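Local coordinates for D-isomer specific 2-hydroxyacid dehydrogenase family protein (Desulfovibrio vulgaris, PDB 5TX7) that probably catalyses the NAD-dependent, reversible oxidation of D-2-hydroxyacids to 2-oxoacids, at residues Leu111-Arg124 with Phe138-Met151. Numbering follows the deposited sequence.
Sequences LLELCRRTALHDHR and FWDSTQEELTGKTM
His121 buries more surface here than any other residue, its ring edge set against the backbone of 139-141. Asp140 N gives His121 NE2 a weak hydrogen bond (3.1 Å, 132° at the hydrogen), while His121 ND1 donates to Arg117 O at 2.8 Å. Contacts at both nitrogens would restrain the ring. Cys115, next in buried area, lies where helix 100-116 ends: Glu144 N donates to Cys115 O at 3.0 Å from above the carbonyl plane, and Cys115 SG packs on Leu146 CD2 at 3.8 Å. Leu146 also meets Leu111 tip to tip, Leu146 CD1 lying 3.9 Å from Leu111 CD2.

Between these sites the Gln143 amide stands 74° from the Arg116 guanidinium. Gln143 OE1 accepts from Arg116 NE at 2.8 Å. A bend at chi2 (-60°) turns the amide back toward the helix end, where Gln143 NE2 donates to Arg116 O at 2.9 Å and also to Ser141 O. Arg116 NH1 and NH2 continue to Ser102 O and Ala288 O of the second subunit. The amide therefore has a defined orientation, and its polar bonds, with the leucine packing, tie the break between helices 100-116 and 118-126 to the chain entering Rossmann strand 150-154, at the dimer interface.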
ATOM      1  N   LEU A 111      -6.197  -0.015  -2.935  1.00 35.59           N
ATOM      2  CA  LEU A 111      -5.865  -0.418  -4.299  1.00 35.89           C
ATOM      3  C   LEU A 111      -4.789  -1.502  -4.370  1.00 37.71           C
ATOM      4  O   LEU A 111      -4.892  -2.421  -5.179  1.00 40.92           O
ATOM      5  CB  LEU A 111      -5.424   0.795  -5.094  1.00 36.21           C
ATOM      6  CG  LEU A 111      -4.995   0.593  -6.547  1.00 36.27           C
ATOM      7  CD1 LEU A 111      -6.168  -0.003  -7.308  1.00 37.93           C
ATOM      8  CD2 LEU A 111      -4.547   1.908  -7.136  1.00 34.27           C
ATOM      9  N   LEU A 112      -3.752  -1.384  -3.551  1.00 39.17           N
ATOM     10  CA  LEU A 112      -2.673  -2.365  -3.535  1.00 40.76           C
ATOM     11  C   LEU A 112      -3.059  -3.677  -2.888  1.00 42.09           C
ATOM     12  O   LEU A 112      -2.530  -4.725  -3.279  1.00 41.94           O
ATOM     13  CB  LEU A 112      -1.412  -1.803  -2.869  1.00 39.98           C
ATOM     14  CG  LEU A 112      -0.660  -0.783  -3.715  1.00 39.87           C
ATOM     15  CD1 LEU A 112       0.410  -0.109  -2.866  1.00 40.47           C
ATOM     16  CD2 LEU A 112      -0.042  -1.443  -4.926  1.00 40.70           C
ATOM     17  N   GLU A 113      -3.973  -3.637  -1.925  1.00 42.41           N
ATOM     18  CA  GLU A 113      -4.525  -4.873  -1.391  1.00 44.52           C
ATOM     19  C   GLU A 113      -5.366  -5.557  -2.451  1.00 42.18           C
ATOM     20  O   GLU A 113      -5.339  -6.782  -2.509  1.00 43.99           O
ATOM     21  CB  GLU A 113      -5.297  -4.660  -0.084  1.00 45.56           C
ATOM     22  CG  GLU A 113      -5.917  -5.922   0.537  1.00 50.55           C
ATOM     23  CD  GLU A 113      -4.959  -7.007   1.025  1.00 53.74           C
ATOM     24  OE1 GLU A 113      -3.747  -6.746   1.275  1.00 52.24           O
ATOM     25  OE2 GLU A 113      -5.470  -8.160   1.185  1.00 54.06           O
ATOM     26  N   LEU A 114      -6.094  -4.813  -3.275  1.00 41.35           N
ATOM     27  CA  LEU A 114      -6.822  -5.447  -4.385  1.00 43.13           C
ATOM     28  C   LEU A 114      -5.833  -6.036  -5.435  1.00 45.86           C
ATOM     29  O   LEU A 114      -6.091  -7.089  -6.010  1.00 52.54           O
ATOM     30  CB  LEU A 114      -7.788  -4.475  -5.051  1.00 40.70           C
ATOM     31  CG  LEU A 114      -8.982  -4.009  -4.200  1.00 38.94           C
ATOM     32  CD1 LEU A 114      -9.602  -2.702  -4.686  1.00 36.68           C
ATOM     33  CD2 LEU A 114     -10.059  -5.080  -4.143  1.00 40.97           C
ATOM     34  N   CYS A 115      -4.716  -5.355  -5.668  1.00 44.93           N
ATOM     35  CA  CYS A 115      -3.779  -5.760  -6.710  1.00 47.54           C
ATOM     36  C   CYS A 115      -2.837  -6.895  -6.330  1.00 49.96           C
ATOM     37  O   CYS A 115      -2.509  -7.729  -7.173  1.00 50.21           O
ATOM     38  CB  CYS A 115      -2.968  -4.575  -7.202  1.00 49.05           C
ATOM     39  SG  CYS A 115      -4.033  -3.466  -8.158  1.00 51.65           S
ATOM     40  N   ARG A 116      -2.409  -6.915  -5.066  1.00 49.40           N
ATOM     41  CA  ARG A 116      -1.464  -7.933  -4.545  1.00 48.85           C
ATOM     42  C   ARG A 116      -2.082  -8.881  -3.518  1.00 52.57           C
ATOM     43  O   ARG A 116      -1.611 -10.010  -3.371  1.00 55.15           O
ATOM     44  CB  ARG A 116      -0.267  -7.230  -3.904  1.00 48.22           C
ATOM     45  CG  ARG A 116       0.326  -6.075  -4.712  1.00 48.15           C
ATOM     46  CD  ARG A 116       0.770  -6.520  -6.089  1.00 50.18           C
ATOM     47  NE  ARG A 116       1.956  -7.389  -6.031  1.00 52.03           N
ATOM     48  CZ  ARG A 116       3.170  -7.109  -6.501  1.00 52.17           C
ATOM     49  NH1 ARG A 116       3.447  -5.944  -7.101  1.00 49.82           N
ATOM     50  NH2 ARG A 116       4.127  -8.020  -6.359  1.00 54.60           N
ATOM     51  N   ARG A 117      -3.125  -8.458  -2.796  1.00 53.00           N
ATOM     52  CA  ARG A 117      -3.773  -9.304  -1.799  1.00 55.70           C
ATOM     53  C   ARG A 117      -2.760  -9.810  -0.777  1.00 55.31           C
ATOM     54  O   ARG A 117      -2.710 -11.008  -0.511  1.00 54.15           O
ATOM     55  CB  ARG A 117      -4.545 -10.437  -2.491  1.00 61.56           C
ATOM     56  CG  ARG A 117      -5.778  -9.997  -3.265  1.00 65.53           C
ATOM     57  CD  ARG A 117      -6.943  -9.797  -2.322  1.00 75.07           C
ATOM     58  NE  ARG A 117      -8.152  -9.342  -2.995  1.00 87.07           N
ATOM     59  CZ  ARG A 117      -9.272  -8.934  -2.370  1.00 90.60           C
ATOM     60  NH1 ARG A 117      -9.347  -8.867  -1.032  1.00 92.28           N
ATOM     61  NH2 ARG A 117     -10.330  -8.555  -3.084  1.00 88.17           N
ATOM     62  N   THR A 118      -1.967  -8.904  -0.192  1.00 53.52           N
ATOM     63  CA  THR A 118      -0.889  -9.339   0.719  1.00 54.91           C
ATOM     64  C   THR A 118      -1.438 -10.040   1.926  1.00 55.44           C
ATOM     65  O   THR A 118      -0.893 -11.047   2.350  1.00 58.95           O
ATOM     66  CB  THR A 118       0.001  -8.204   1.221  1.00 56.05           C
ATOM     67  OG1 THR A 118      -0.810  -7.206   1.836  1.00 56.88           O
ATOM     68  CG2 THR A 118       0.814  -7.620   0.068  1.00 56.19           C
ATOM     69  N   ALA A 119      -2.516  -9.511   2.481  1.00 56.07           N
ATOM     70  CA  ALA A 119      -3.131 -10.078   3.687  1.00 59.06           C
ATOM     71  C   ALA A 119      -3.758 -11.447   3.446  1.00 59.95           C
ATOM     72  O   ALA A 119      -3.737 -12.303   4.337  1.00 62.90           O
ATOM     73  CB  ALA A 119      -4.170  -9.119   4.254  1.00 58.05           C
ATOM     74  N   LEU A 120      -4.333 -11.646   2.267  1.00 61.73           N
ATOM     75  CA  LEU A 120      -4.803 -12.977   1.870  1.00 66.05           C
ATOM     76  C   LEU A 120      -3.649 -13.985   1.886  1.00 67.42           C
ATOM     77  O   LEU A 120      -3.729 -15.000   2.542  1.00 70.24           O
ATOM     78  CB  LEU A 120      -5.472 -12.950   0.497  1.00 64.94           C
ATOM     79  CG  LEU A 120      -5.849 -14.307  -0.105  1.00 69.06           C
ATOM     80  CD1 LEU A 120      -6.825 -15.048   0.796  1.00 70.34           C
ATOM     81  CD2 LEU A 120      -6.445 -14.140  -1.497  1.00 68.99           C
ATOM     82  N   HIS A 121      -2.564 -13.683   1.195  1.00 66.15           N
ATOM     83  CA  HIS A 121      -1.422 -14.604   1.139  1.00 68.02           C
ATOM     84  C   HIS A 121      -0.752 -14.853   2.492  1.00 70.24           C
ATOM     85  O   HIS A 121      -0.233 -15.952   2.738  1.00 69.85           O
ATOM     86  CB  HIS A 121      -0.396 -14.134   0.124  1.00 64.35           C
ATOM     87  CG  HIS A 121      -0.898 -14.196  -1.274  1.00 63.79           C
ATOM     88  ND1 HIS A 121      -1.471 -13.112  -1.893  1.00 63.68           N
ATOM     89  CD2 HIS A 121      -0.950 -15.211  -2.167  1.00 66.85           C
ATOM     90  CE1 HIS A 121      -1.839 -13.447  -3.112  1.00 63.62           C
ATOM     91  NE2 HIS A 121      -1.534 -14.714  -3.306  1.00 65.75           N
ATOM     92  N   ASP A 122      -0.764 -13.842   3.353  1.00 68.06           N
ATOM     93  CA  ASP A 122      -0.349 -14.014   4.749  1.00 71.65           C
ATOM     94  C   ASP A 122      -1.232 -15.033   5.483  1.00 76.06           C
ATOM     95  O   ASP A 122      -0.727 -15.919   6.180  1.00 78.19           O
ATOM     96  CB  ASP A 122      -0.358 -12.662   5.464  1.00 68.60           C
ATOM     97  CG  ASP A 122       0.008 -12.769   6.928  1.00 69.82           C
ATOM     98  OD1 ASP A 122       1.214 -12.763   7.239  1.00 70.86           O
ATOM     99  OD2 ASP A 122      -0.908 -12.811   7.768  1.00 70.57           O
ATOM    100  N   HIS A 123      -2.541 -14.915   5.289  1.00 77.67           N
ATOM    101  CA  HIS A 123      -3.504 -15.851   5.859  1.00 82.57           C
ATOM    102  C   HIS A 123      -3.284 -17.276   5.350  1.00 85.03           C
ATOM    103  O   HIS A 123      -3.365 -18.232   6.116  1.00 91.81           O
ATOM    104  CB  HIS A 123      -4.935 -15.379   5.567  1.00 86.04           C
ATOM    105  CG  HIS A 123      -5.985 -16.381   5.905  1.00 92.21           C
ATOM    106  ND1 HIS A 123      -6.618 -16.403   7.128  1.00 96.83           N
ATOM    107  CD2 HIS A 123      -6.506 -17.402   5.186  1.00 96.41           C
ATOM    108  CE1 HIS A 123      -7.489 -17.397   7.148  1.00101.69           C
ATOM    109  NE2 HIS A 123      -7.434 -18.022   5.985  1.00102.33           N
ATOM    110  N   ARG A 124      -2.989 -17.410   4.065  1.00 82.35           N
ATOM    111  CA  ARG A 124      -2.786 -18.717   3.447  1.00 83.05           C
ATOM    112  C   ARG A 124      -1.505 -19.362   3.954  1.00 83.03           C
ATOM    113  O   ARG A 124      -1.502 -20.549   4.253  1.00 87.76           O
ATOM    114  CB  ARG A 124      -2.773 -18.590   1.924  1.00 82.15           C
ATOM    115  CG  ARG A 124      -4.096 -18.076   1.340  1.00 81.16           C
ATOM    116  CD  ARG A 124      -5.185 -19.124   1.327  1.00 83.57           C
ATOM    117  NE  ARG A 124      -4.759 -20.298   0.560  1.00 87.43           N
ATOM    118  CZ  ARG A 124      -4.748 -21.569   0.986  1.00 91.45           C
ATOM    119  NH1 ARG A 124      -5.189 -21.930   2.201  1.00 93.48           N
ATOM    120  NH2 ARG A 124      -4.315 -22.512   0.153  1.00 91.64           N
ATOM    121  N   PHE A 138       4.092 -19.254  -4.455  1.00 72.98           N
ATOM    122  CA  PHE A 138       2.738 -19.424  -4.994  1.00 72.61           C
ATOM    123  C   PHE A 138       1.954 -18.110  -4.905  1.00 68.56           C
ATOM    124  O   PHE A 138       2.379 -17.170  -4.235  1.00 66.04           O
ATOM    125  CB  PHE A 138       1.976 -20.547  -4.258  1.00 75.83           C
ATOM    126  CG  PHE A 138       1.485 -20.151  -2.891  1.00 77.06           C
ATOM    127  CD1 PHE A 138       2.327 -20.220  -1.780  1.00 78.54           C
ATOM    128  CD2 PHE A 138       0.191 -19.668  -2.719  1.00 76.01           C
ATOM    129  CE1 PHE A 138       1.885 -19.822  -0.532  1.00 78.03           C
ATOM    130  CE2 PHE A 138      -0.246 -19.255  -1.476  1.00 76.31           C
ATOM    131  CZ  PHE A 138       0.598 -19.338  -0.378  1.00 76.49           C
ATOM    132  N   TRP A 139       0.805 -18.073  -5.575  1.00 67.59           N
ATOM    133  CA  TRP A 139      -0.153 -16.981  -5.429  1.00 66.25           C
ATOM    134  C   TRP A 139      -1.547 -17.492  -5.791  1.00 69.24           C
ATOM    135  O   TRP A 139      -1.723 -18.153  -6.804  1.00 69.48           O
ATOM    136  CB  TRP A 139       0.250 -15.717  -6.233  1.00 62.66           C
ATOM    137  CG  TRP A 139       0.505 -15.908  -7.710  1.00 63.42           C
ATOM    138  CD1 TRP A 139      -0.415 -15.839  -8.728  1.00 64.24           C
ATOM    139  CD2 TRP A 139       1.767 -16.162  -8.334  1.00 64.75           C
ATOM    140  NE1 TRP A 139       0.202 -16.055  -9.944  1.00 63.48           N
ATOM    141  CE2 TRP A 139       1.538 -16.262  -9.728  1.00 64.31           C
ATOM    142  CE3 TRP A 139       3.073 -16.329  -7.849  1.00 65.15           C
ATOM    143  CZ2 TRP A 139       2.567 -16.518 -10.638  1.00 64.61           C
ATOM    144  CZ3 TRP A 139       4.090 -16.594  -8.746  1.00 65.18           C
ATOM    145  CH2 TRP A 139       3.832 -16.677 -10.129  1.00 65.66           C
ATOM    146  N   ASP A 140      -2.499 -17.255  -4.894  1.00 73.33           N
ATOM    147  CA  ASP A 140      -3.931 -17.492  -5.128  1.00 74.96           C
ATOM    148  C   ASP A 140      -4.627 -16.352  -5.878  1.00 70.96           C
ATOM    149  O   ASP A 140      -5.788 -16.466  -6.248  1.00 73.15           O
ATOM    150  CB  ASP A 140      -4.654 -17.740  -3.788  1.00 76.46           C
ATOM    151  CG  ASP A 140      -4.134 -18.981  -3.036  1.00 80.25           C
ATOM    152  OD1 ASP A 140      -3.320 -19.769  -3.596  1.00 81.64           O
ATOM    153  OD2 ASP A 140      -4.563 -19.154  -1.876  1.00 81.72           O
ATOM    154  N   SER A 141      -3.914 -15.263  -6.118  1.00 67.77           N
ATOM    155  CA  SER A 141      -4.487 -14.098  -6.770  1.00 64.78           C
ATOM    156  C   SER A 141      -3.391 -13.528  -7.630  1.00 61.42           C
ATOM    157  O   SER A 141      -2.305 -13.260  -7.109  1.00 59.65           O
ATOM    158  CB  SER A 141      -4.907 -13.083  -5.705  1.00 64.16           C
ATOM    159  OG  SER A 141      -5.841 -12.165  -6.213  1.00 66.46           O
ATOM    160  N   THR A 142      -3.654 -13.350  -8.924  1.00 59.60           N
ATOM    161  CA  THR A 142      -2.684 -12.732  -9.816  1.00 59.71           C
ATOM    162  C   THR A 142      -2.147 -11.421  -9.224  1.00 57.99           C
ATOM    163  O   THR A 142      -2.930 -10.564  -8.750  1.00 54.67           O
ATOM    164  CB  THR A 142      -3.295 -12.402 -11.194  1.00 60.35           C
ATOM    165  OG1 THR A 142      -3.705 -13.608 -11.854  1.00 61.41           O
ATOM    166  CG2 THR A 142      -2.261 -11.664 -12.073  1.00 59.50           C
ATOM    167  N   GLN A 143      -0.816 -11.293  -9.231  1.00 57.19           N
ATOM    168  CA  GLN A 143      -0.146 -10.089  -8.755  1.00 55.82           C
ATOM    169  C   GLN A 143      -0.166  -9.048  -9.848  1.00 53.36           C
ATOM    170  O   GLN A 143       0.288  -9.330 -10.957  1.00 52.34           O
ATOM    171  CB  GLN A 143       1.291 -10.422  -8.341  1.00 57.23           C
ATOM    172  CG  GLN A 143       1.402 -11.395  -7.172  1.00 56.68           C
ATOM    173  CD  GLN A 143       0.734 -10.852  -5.922  1.00 56.61           C
ATOM    174  OE1 GLN A 143       1.302 -10.028  -5.189  1.00 53.13           O
ATOM    175  NE2 GLN A 143      -0.495 -11.291  -5.687  1.00 57.89           N
ATOM    176  N   GLU A 144      -0.711  -7.873  -9.557  1.00 53.77           N
ATOM    177  CA  GLU A 144      -0.971  -6.892 -10.608  1.00 58.51           C
ATOM    178  C   GLU A 144      -0.187  -5.620 -10.300  1.00 56.02           C
ATOM    179  O   GLU A 144      -0.169  -5.125  -9.177  1.00 55.66           O
ATOM    180  CB  GLU A 144      -2.474  -6.626 -10.757  1.00 63.80           C
ATOM    181  CG  GLU A 144      -2.933  -6.403 -12.197  1.00 72.29           C
ATOM    182  CD  GLU A 144      -4.450  -6.275 -12.351  1.00 79.20           C
ATOM    183  OE1 GLU A 144      -5.197  -7.009 -11.676  1.00 83.43           O
ATOM    184  OE2 GLU A 144      -4.908  -5.447 -13.170  1.00 82.98           O
ATOM    185  N   GLU A 145       0.468  -5.122 -11.340  1.00 55.81           N
ATOM    186  CA  GLU A 145       1.332  -3.961 -11.271  1.00 54.56           C
ATOM    187  C   GLU A 145       0.495  -2.771 -11.697  1.00 52.65           C
ATOM    188  O   GLU A 145      -0.330  -2.902 -12.608  1.00 52.22           O
ATOM    189  CB  GLU A 145       2.481  -4.163 -12.244  1.00 56.54           C
ATOM    190  CG  GLU A 145       3.825  -3.660 -11.780  1.00 59.19           C
ATOM    191  CD  GLU A 145       4.909  -3.936 -12.822  1.00 63.45           C
ATOM    192  OE1 GLU A 145       5.123  -3.040 -13.665  1.00 66.02           O
ATOM    193  OE2 GLU A 145       5.516  -5.048 -12.836  1.00 59.47           O
ATOM    194  N   LEU A 146       0.692  -1.621 -11.054  1.00 51.25           N
ATOM    195  CA  LEU A 146      -0.000  -0.395 -11.483  1.00 48.19           C
ATOM    196  C   LEU A 146       0.666   0.280 -12.682  1.00 46.67           C
ATOM    197  O   LEU A 146       0.026   1.094 -13.345  1.00 45.56           O
ATOM    198  CB  LEU A 146      -0.136   0.576 -10.323  1.00 46.18           C
ATOM    199  CG  LEU A 146      -0.920   0.027  -9.120  1.00 47.17           C
ATOM    200  CD1 LEU A 146      -0.888   0.998  -7.961  1.00 44.85           C
ATOM    201  CD2 LEU A 146      -2.370  -0.297  -9.455  1.00 47.83           C
ATOM    202  N   THR A 147       1.899  -0.096 -13.011  1.00 47.94           N
ATOM    203  CA  THR A 147       2.650   0.537 -14.095  1.00 52.16           C
ATOM    204  C   THR A 147       1.908   0.502 -15.401  1.00 50.57           C
ATOM    205  O   THR A 147       1.401  -0.537 -15.784  1.00 52.78           O
ATOM    206  CB  THR A 147       4.014  -0.130 -14.317  1.00 55.65           C
ATOM    207  OG1 THR A 147       4.620  -0.358 -13.048  1.00 59.35           O
ATOM    208  CG2 THR A 147       4.943   0.765 -15.126  1.00 57.48           C
ATOM    209  N   GLY A 148       1.824   1.663 -16.048  1.00 50.18           N
ATOM    210  CA  GLY A 148       1.119   1.819 -17.312  1.00 50.50           C
ATOM    211  C   GLY A 148      -0.405   1.884 -17.257  1.00 49.37           C
ATOM    212  O   GLY A 148      -1.026   2.131 -18.283  1.00 51.34           O
ATOM    213  N   LYS A 149      -1.008   1.670 -16.090  1.00 45.96           N
ATOM    214  CA  LYS A 149      -2.443   1.887 -15.930  1.00 47.79           C
ATOM    215  C   LYS A 149      -2.755   3.386 -15.822  1.00 45.85           C
ATOM    216  O   LYS A 149      -1.885   4.180 -15.481  1.00 46.02           O
ATOM    217  CB  LYS A 149      -2.987   1.174 -14.685  1.00 48.95           C
ATOM    218  CG  LYS A 149      -2.882  -0.341 -14.654  1.00 50.38           C
ATOM    219  CD  LYS A 149      -3.788  -0.879 -13.538  1.00 53.14           C
ATOM    220  CE  LYS A 149      -3.925  -2.396 -13.480  1.00 55.65           C
ATOM    221  NZ  LYS A 149      -3.889  -3.095 -14.801  1.00 59.42           N
ATOM    222  N   THR A 150      -3.997   3.756 -16.118  1.00 43.98           N
ATOM    223  CA  THR A 150      -4.463   5.134 -16.018  1.00 42.47           C
ATOM    224  C   THR A 150      -5.297   5.305 -14.740  1.00 42.58           C
ATOM    225  O   THR A 150      -6.270   4.588 -14.516  1.00 43.23           O
ATOM    226  CB  THR A 150      -5.260   5.539 -17.268  1.00 41.48           C
ATOM    227  OG1 THR A 150      -4.358   5.588 -18.367  1.00 42.43           O
ATOM    228  CG2 THR A 150      -5.896   6.911 -17.137  1.00 40.79           C
ATOM    229  N   MET A 151      -4.879   6.257 -13.914  1.00 41.02           N
ATOM    230  CA  MET A 151      -5.620   6.663 -12.739  1.00 40.68           C
ATOM    231  C   MET A 151      -6.472   7.860 -13.123  1.00 39.96           C
ATOM    232  O   MET A 151      -5.950   8.891 -13.562  1.00 38.07           O
ATOM    233  CB  MET A 151      -4.652   7.040 -11.608  1.00 42.35           C
ATOM    234  CG  MET A 151      -5.285   7.640 -10.370  1.00 44.21           C
ATOM    235  SD  MET A 151      -6.180   6.465  -9.329  1.00 48.62           S
ATOM    236  CE  MET A 151      -4.811   5.699  -8.482  1.00 48.55           C
TER
HETATM  237  O   HOH W   1       1.730  -3.690  -7.487  1.00 54.50           O